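Local coordinates for clp gene regulator (ClgR) (Corynebacterium glutamicum, PDB 3F51), which probably binds regulatory DNA through a helix-turn-helix domain and activates transcription, at residues Ala31-Phe36 with Ala85-Glu90. Residues are numbered along the deposited sequence; the frame is centred on the assembly and turned at random.
Sequences AALRSF and ADVLIE
Ala-32 faces Val-87 and Glu-90 where the first helix of an XRE-type helix-turn-helix domain, 25-40, crosses the start of the long C-terminal helix 84-111. The axes of the two segments approach to 9.1 Å, at an angle of 117° between their N-to-C directions. The small side chain of alanine suits Ala-32, whose CA and that of Glu-90 are the nearest pair across the segments: its CB lies 3.6 Å from CG of Glu-90 and also reaches CG1 of Val-87. At the next position, Leu-33 starts away from helix 84-111, but its longer, branched chain brings CD2 back to within 4.0 Å of Val-87 CG1, the two side chains crossing at about a right angle. Leu-33 also packs on Leu-73, Val-76 and Cys-77 of helix 70-79, and so ties this crossing to the apolar core of the domain. Ser-35 sits at the polar margin, where a small hydroxyl fits: water 1 donates to Glu-90 OE1 at 2.7 Å and lies a weak 3.4 Å from Ser-35 OG. Phe-36 supplies the broad surface. Its ring passes the aliphatic part of Glu-90, whose CB meets the ring edge at CE1 (3.7 Å), with the carboxylate plane turned 85° from the ring. Val-87, branched at CB, divides its two methyls: CG1, anti to the backbone N (chi1 176°), goes to Ala-32 and Leu-33, while CG2 stands over the Phe-36 ring in a CH-pi contact, 4.1 Å from the centroid.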
ATOM      1  N   ALA A  31       9.204   1.183   5.869  1.00 38.07           N
ATOM      2  CA  ALA A  31       9.402   1.995   7.085  1.00 38.31           C
ATOM      3  C   ALA A  31       8.263   1.777   8.077  1.00 37.27           C
ATOM      4  O   ALA A  31       8.514   1.753   9.281  1.00 37.30           O
ATOM      5  CB  ALA A  31       9.511   3.506   6.727  1.00 38.03           C
ATOM      6  N   ALA A  32       7.022   1.662   7.586  1.00 35.50           N
ATOM      7  CA  ALA A  32       5.857   1.425   8.459  1.00 36.61           C
ATOM      8  C   ALA A  32       5.979   0.068   9.169  1.00 36.95           C
ATOM      9  O   ALA A  32       5.729  -0.050  10.367  1.00 37.53           O
ATOM     10  CB  ALA A  32       4.586   1.435   7.668  1.00 36.25           C
ATOM     11  N   LEU A  33       6.339  -0.956   8.404  1.00 38.37           N
ATOM     12  CA  LEU A  33       6.578  -2.289   8.951  1.00 38.71           C
ATOM     13  C   LEU A  33       7.655  -2.284  10.020  1.00 39.62           C
ATOM     14  O   LEU A  33       7.507  -2.921  11.056  1.00 39.64           O
ATOM     15  CB  LEU A  33       6.931  -3.268   7.839  1.00 39.35           C
ATOM     16  CG  LEU A  33       5.715  -3.703   7.012  1.00 39.06           C
ATOM     17  CD1 LEU A  33       6.173  -4.603   5.818  1.00 41.52           C
ATOM     18  CD2 LEU A  33       4.706  -4.435   7.936  1.00 39.17           C
ATOM     19  N   ARG A  34       8.717  -1.550   9.763  1.00 40.28           N
ATOM     20  CA  ARG A  34       9.816  -1.396  10.691  1.00 41.31           C
ATOM     21  C   ARG A  34       9.329  -0.741  12.008  1.00 40.83           C
ATOM     22  O   ARG A  34       9.675  -1.201  13.104  1.00 41.08           O
ATOM     23  CB  ARG A  34      10.965  -0.640  10.009  1.00 41.61           C
ATOM     24  CG  ARG A  34      12.041   0.015  10.925  1.00 45.95           C
ATOM     25  CD  ARG A  34      13.136  -0.919  11.362  1.00 57.00           C
ATOM     26  NE  ARG A  34      13.620  -0.635  12.737  1.00 61.42           N
ATOM     27  CZ  ARG A  34      14.888  -0.375  13.060  1.00 66.00           C
ATOM     28  NH1 ARG A  34      15.229  -0.137  14.328  1.00 65.31           N
ATOM     29  NH2 ARG A  34      15.834  -0.364  12.123  1.00 68.74           N
ATOM     30  N   SER A  35       8.495   0.281  11.898  1.00 40.40           N
ATOM     31  CA  SER A  35       7.949   0.981  13.075  1.00 41.04           C
ATOM     32  C   SER A  35       7.047   0.086  13.880  1.00 40.43           C
ATOM     33  O   SER A  35       7.121   0.089  15.117  1.00 40.78           O
ATOM     34  CB  SER A  35       7.161   2.236  12.665  1.00 41.47           C
ATOM     35  OG  SER A  35       8.088   3.107  12.037  1.00 47.46           O
ATOM     36  N   PHE A  36       6.210  -0.691  13.198  1.00 39.09           N
ATOM     37  CA  PHE A  36       5.311  -1.605  13.903  1.00 40.34           C
ATOM     38  C   PHE A  36       6.144  -2.661  14.622  1.00 40.34           C
ATOM     39  O   PHE A  36       5.815  -3.015  15.736  1.00 39.12           O
ATOM     40  CB  PHE A  36       4.295  -2.275  12.962  1.00 40.53           C
ATOM     41  CG  PHE A  36       3.045  -1.439  12.709  1.00 42.40           C
ATOM     42  CD1 PHE A  36       3.104  -0.284  11.942  1.00 43.44           C
ATOM     43  CD2 PHE A  36       1.815  -1.802  13.286  1.00 47.04           C
ATOM     44  CE1 PHE A  36       1.951   0.508  11.707  1.00 38.02           C
ATOM     45  CE2 PHE A  36       0.651  -1.026  13.076  1.00 45.69           C
ATOM     46  CZ  PHE A  36       0.726   0.132  12.271  1.00 44.75           C
ATOM     47  N   ALA A  85      -4.611  -2.775   6.884  1.00 38.80           N
ATOM     48  CA  ALA A  85      -5.141  -1.409   6.793  1.00 37.38           C
ATOM     49  C   ALA A  85      -4.362  -0.470   7.700  1.00 37.47           C
ATOM     50  O   ALA A  85      -4.005   0.650   7.298  1.00 36.75           O
ATOM     51  CB  ALA A  85      -6.644  -1.352   7.131  1.00 36.42           C
ATOM     52  N   ASP A  86      -4.063  -0.907   8.921  1.00 36.62           N
ATOM     53  CA  ASP A  86      -3.327  -0.022   9.817  1.00 37.66           C
ATOM     54  C   ASP A  86      -1.946   0.324   9.284  1.00 37.57           C
ATOM     55  O   ASP A  86      -1.498   1.460   9.410  1.00 36.30           O
ATOM     56  CB  ASP A  86      -3.211  -0.595  11.213  1.00 38.67           C
ATOM     57  CG  ASP A  86      -4.543  -0.651  11.921  1.00 39.87           C
ATOM     58  OD1 ASP A  86      -5.528  -0.015  11.521  1.00 42.83           O
ATOM     59  OD2 ASP A  86      -4.607  -1.399  12.882  1.00 50.06           O
ATOM     60  N   VAL A  87      -1.295  -0.649   8.663  1.00 37.30           N
ATOM     61  CA  VAL A  87       0.042  -0.436   8.124  1.00 37.33           C
ATOM     62  C   VAL A  87      -0.039   0.489   6.897  1.00 36.70           C
ATOM     63  O   VAL A  87       0.828   1.348   6.724  1.00 37.10           O
ATOM     64  CB  VAL A  87       0.725  -1.770   7.755  1.00 37.83           C
ATOM     65  CG1 VAL A  87       2.059  -1.516   7.100  1.00 39.68           C
ATOM     66  CG2 VAL A  87       0.903  -2.611   8.980  1.00 39.95           C
ATOM     67  N   LEU A  88      -1.067   0.331   6.071  1.00 34.92           N
ATOM     68  CA  LEU A  88      -1.281   1.273   4.961  1.00 35.74           C
ATOM     69  C   LEU A  88      -1.465   2.707   5.391  1.00 34.80           C
ATOM     70  O   LEU A  88      -0.962   3.612   4.736  1.00 35.01           O
ATOM     71  CB  LEU A  88      -2.473   0.908   4.097  1.00 35.95           C
ATOM     72  CG  LEU A  88      -2.429  -0.523   3.543  1.00 41.58           C
ATOM     73  CD1 LEU A  88      -3.651  -0.724   2.588  1.00 40.76           C
ATOM     74  CD2 LEU A  88      -1.119  -0.692   2.795  1.00 46.81           C
ATOM     75  N   ILE A  89      -2.235   2.919   6.452  1.00 33.93           N
ATOM     76  CA  ILE A  89      -2.483   4.273   6.932  1.00 33.57           C
ATOM     77  C   ILE A  89      -1.182   4.857   7.446  1.00 33.80           C
ATOM     78  O   ILE A  89      -0.845   6.015   7.159  1.00 34.11           O
ATOM     79  CB  ILE A  89      -3.592   4.297   8.015  1.00 33.61           C
ATOM     80  CG1 ILE A  89      -4.960   3.947   7.387  1.00 31.24           C
ATOM     81  CG2 ILE A  89      -3.641   5.659   8.684  1.00 33.14           C
ATOM     82  CD1 ILE A  89      -5.527   4.982   6.314  1.00 29.37           C
ATOM     83  N   GLU A  90      -0.438   4.060   8.200  1.00 33.17           N
ATOM     84  CA  GLU A  90       0.885   4.479   8.614  1.00 35.41           C
ATOM     85  C   GLU A  90       1.776   4.899   7.425  1.00 34.84           C
ATOM     86  O   GLU A  90       2.395   5.955   7.461  1.00 33.85           O
ATOM     87  CB  GLU A  90       1.569   3.354   9.400  1.00 34.95           C
ATOM     88  CG  GLU A  90       2.999   3.720   9.881  1.00 41.48           C
ATOM     89  CD  GLU A  90       3.080   4.641  11.067  1.00 49.67           C
ATOM     90  OE1 GLU A  90       4.225   5.046  11.408  1.00 55.65           O
ATOM     91  OE2 GLU A  90       2.046   4.955  11.683  1.00 51.76           O
TER
HETATM   92  O   HOH W   1       6.319   4.809   9.677  1.00 48.21           O